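Peroxiredoxin (Mycobacterium tuberculosis, PDB 5EPF) reduces hydrogen peroxide and organic hydroperoxides to water and alcohols as a thiol-specific peroxidase, protecting the cell against oxidative stress. Local coordinates at residues A[39-44]-A[74-79]. Sequence-based numbering, arbitrary orientation.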
loop_
_atom_site.group_PDB
_atom_site.type_symbol
_atom_site.label_atom_id
_atom_site.label_comp_id
_atom_site.label_asym_id
_atom_site.label_seq_id
_atom_site.Cartn_x
_atom_site.Cartn_y
_atom_site.Cartn_z
ATOM N N VAL A 39 6.396 4.260 -5.466
ATOM C CA VAL A 39 5.380 3.281 -5.073
ATOM C C VAL A 39 4.419 3.949 -4.095
ATOM O O VAL A 39 4.848 4.557 -3.106
ATOM C CB VAL A 39 6.025 2.046 -4.406
ATOM C CG1 VAL A 39 4.978 1.234 -3.645
ATOM C CG2 VAL A 39 6.757 1.159 -5.449
ATOM N N VAL A 40 3.124 3.797 -4.330
ATOM C CA VAL A 40 2.102 4.195 -3.373
ATOM C C VAL A 40 1.709 2.925 -2.617
ATOM O O VAL A 40 1.020 2.047 -3.162
ATOM C CB VAL A 40 0.898 4.843 -4.065
ATOM C CG1 VAL A 40 -0.119 5.289 -3.014
ATOM C CG2 VAL A 40 1.341 6.016 -4.917
ATOM N N LEU A 41 2.180 2.818 -1.368
ATOM C CA LEU A 41 2.031 1.621 -0.540
ATOM C C LEU A 41 0.868 1.884 0.410
ATOM O O LEU A 41 0.977 2.724 1.309
ATOM C CB LEU A 41 3.318 1.354 0.251
ATOM C CG LEU A 41 3.327 0.084 1.106
ATOM C CD1 LEU A 41 3.240 -1.174 0.224
ATOM C CD2 LEU A 41 4.572 0.061 1.997
ATOM N N PHE A 42 -0.262 1.217 0.184
ATOM C CA PHE A 42 -1.472 1.511 0.938
ATOM C C PHE A 42 -1.804 0.347 1.863
ATOM O O PHE A 42 -2.151 -0.747 1.398
ATOM C CB PHE A 42 -2.641 1.992 0.062
ATOM C CG PHE A 42 -3.271 0.965 -0.883
ATOM C CD1 PHE A 42 -4.435 0.286 -0.518
ATOM C CD2 PHE A 42 -2.777 0.771 -2.168
ATOM C CE1 PHE A 42 -5.051 -0.604 -1.390
ATOM C CE2 PHE A 42 -3.396 -0.132 -3.051
ATOM C CZ PHE A 42 -4.536 -0.794 -2.657
ATOM N N PHE A 43 -1.678 0.590 3.172
ATOM C CA PHE A 43 -2.036 -0.389 4.194
ATOM C C PHE A 43 -3.541 -0.304 4.428
ATOM O O PHE A 43 -4.082 0.777 4.704
ATOM C CB PHE A 43 -1.346 -0.048 5.514
ATOM C CG PHE A 43 0.108 -0.409 5.581
ATOM C CD1 PHE A 43 0.527 -1.614 6.128
ATOM C CD2 PHE A 43 1.068 0.494 5.143
ATOM C CE1 PHE A 43 1.893 -1.926 6.203
ATOM C CE2 PHE A 43 2.419 0.214 5.230
ATOM C CZ PHE A 43 2.834 -1.004 5.760
ATOM N N TYR A 44 -4.207 -1.450 4.376
ATOM C CA TYR A 44 -5.634 -1.491 4.664
ATOM C C TYR A 44 -5.922 -2.548 5.720
ATOM O O TYR A 44 -5.230 -3.571 5.786
ATOM C CB TYR A 44 -6.482 -1.744 3.403
ATOM C CG TYR A 44 -6.095 -2.974 2.595
ATOM C CD1 TYR A 44 -6.596 -4.237 2.913
ATOM C CD2 TYR A 44 -5.252 -2.859 1.485
ATOM C CE1 TYR A 44 -6.252 -5.359 2.146
ATOM C CE2 TYR A 44 -4.905 -3.962 0.737
ATOM C CZ TYR A 44 -5.412 -5.201 1.063
ATOM O OH TYR A 44 -5.062 -6.275 0.293
ATOM N N VAL A 74 0.665 -0.419 -4.655
ATOM C CA VAL A 74 0.880 -1.695 -3.972
ATOM C C VAL A 74 0.030 -1.695 -2.708
ATOM O O VAL A 74 0.225 -0.851 -1.823
ATOM C CB VAL A 74 2.353 -1.936 -3.596
ATOM C CG1 VAL A 74 2.515 -3.250 -2.820
ATOM C CG2 VAL A 74 3.250 -1.934 -4.842
ATOM N N GLY A 75 -0.932 -2.639 -2.605
ATOM C CA GLY A 75 -1.693 -2.787 -1.374
ATOM C C GLY A 75 -0.981 -3.709 -0.410
ATOM O O GLY A 75 -0.194 -4.558 -0.826
ATOM N N ILE A 76 -1.270 -3.564 0.882
ATOM C CA ILE A 76 -0.624 -4.390 1.898
ATOM C C ILE A 76 -1.539 -4.497 3.106
ATOM O O ILE A 76 -2.174 -3.518 3.523
ATOM C CB ILE A 76 0.785 -3.843 2.249
ATOM C CG1 ILE A 76 1.480 -4.676 3.335
ATOM C CG2 ILE A 76 0.735 -2.352 2.599
ATOM C CD1 ILE A 76 2.945 -4.298 3.538
ATOM N N SER A 77 -1.625 -5.703 3.659
ATOM C CA SER A 77 -2.348 -5.909 4.911
ATOM C C SER A 77 -1.785 -7.162 5.574
ATOM O O SER A 77 -0.929 -7.849 5.010
ATOM C CB SER A 77 -3.856 -6.073 4.677
ATOM O OG SER A 77 -4.085 -7.354 4.099
ATOM N N THR A 78 -2.309 -7.489 6.757
ATOM C CA THR A 78 -1.931 -8.736 7.410
ATOM C C THR A 78 -2.725 -9.937 6.910
ATOM O O THR A 78 -2.537 -11.034 7.440
ATOM C CB THR A 78 -2.078 -8.621 8.930
ATOM O OG1 THR A 78 -3.438 -8.299 9.252
ATOM C CG2 THR A 78 -1.129 -7.569 9.490
ATOM N N ASP A 79 -3.607 -9.770 5.928
ATOM C CA ASP A 79 -4.382 -10.904 5.442
ATOM C C ASP A 79 -3.471 -11.942 4.775
ATOM O O ASP A 79 -2.461 -11.588 4.162
ATOM C CB ASP A 79 -5.407 -10.421 4.428
ATOM C CG ASP A 79 -6.448 -9.527 5.056
ATOM O OD1 ASP A 79 -7.192 -10.020 5.927
ATOM O OD2 ASP A 79 -6.529 -8.335 4.706
#
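Strands 39-43 and 72-77, inner neighbours in the mixed sheet of the thioredoxin fold, run parallel, with Leu41, Phe42 and Phe43 paired with Val74, Gly75 and Ile76. Four backbone hydrogen bonds of 2.9 to 3.0 Å fix the register: Val74 N to Val40 O, Phe42 N to Val74 O, Ile76 N to Phe42 O, and Tyr44 N to Ile76 O. The third is the most bent, at 141° at the hydrogen. On one face of the sheet, Ile76 CG2 stands over the centre of the Phe43 ring, 3.6 Å from its centroid and 11° off the normal, a CH-pi contact; Leu41 CD1 meets the same methyl. On the other face, Phe42 CG sits between its backbone N and carbonyl carbon (chi1 69°), which folds the ring across the neighbouring strand into a second CH-pi contact, with Gly75 CA 3.6 Å from the ring centroid, over its face. Helix 50-61 covers this face, Phe59 stacking with Phe42. Ser77 CB comes over a face of the Tyr44 ring, 4.0 Å from its centroid. Ser77 OG accepts from Asp79 N (3.1 Å), forming an ST turn, and donates to Asp79 OD2 (2.7 Å), which Ala47 N also reaches. Tyr44 OH is hydrogen-bonded to Gln84 OE1, and the Tyr44 side chain touches Cys52, probably the peroxidatic cysteine, early in helix 50-61. Strand, helices 50-61 and 63-68, then parallel strand form a beta-alpha-beta crossover characteristic of the thioredoxin fold.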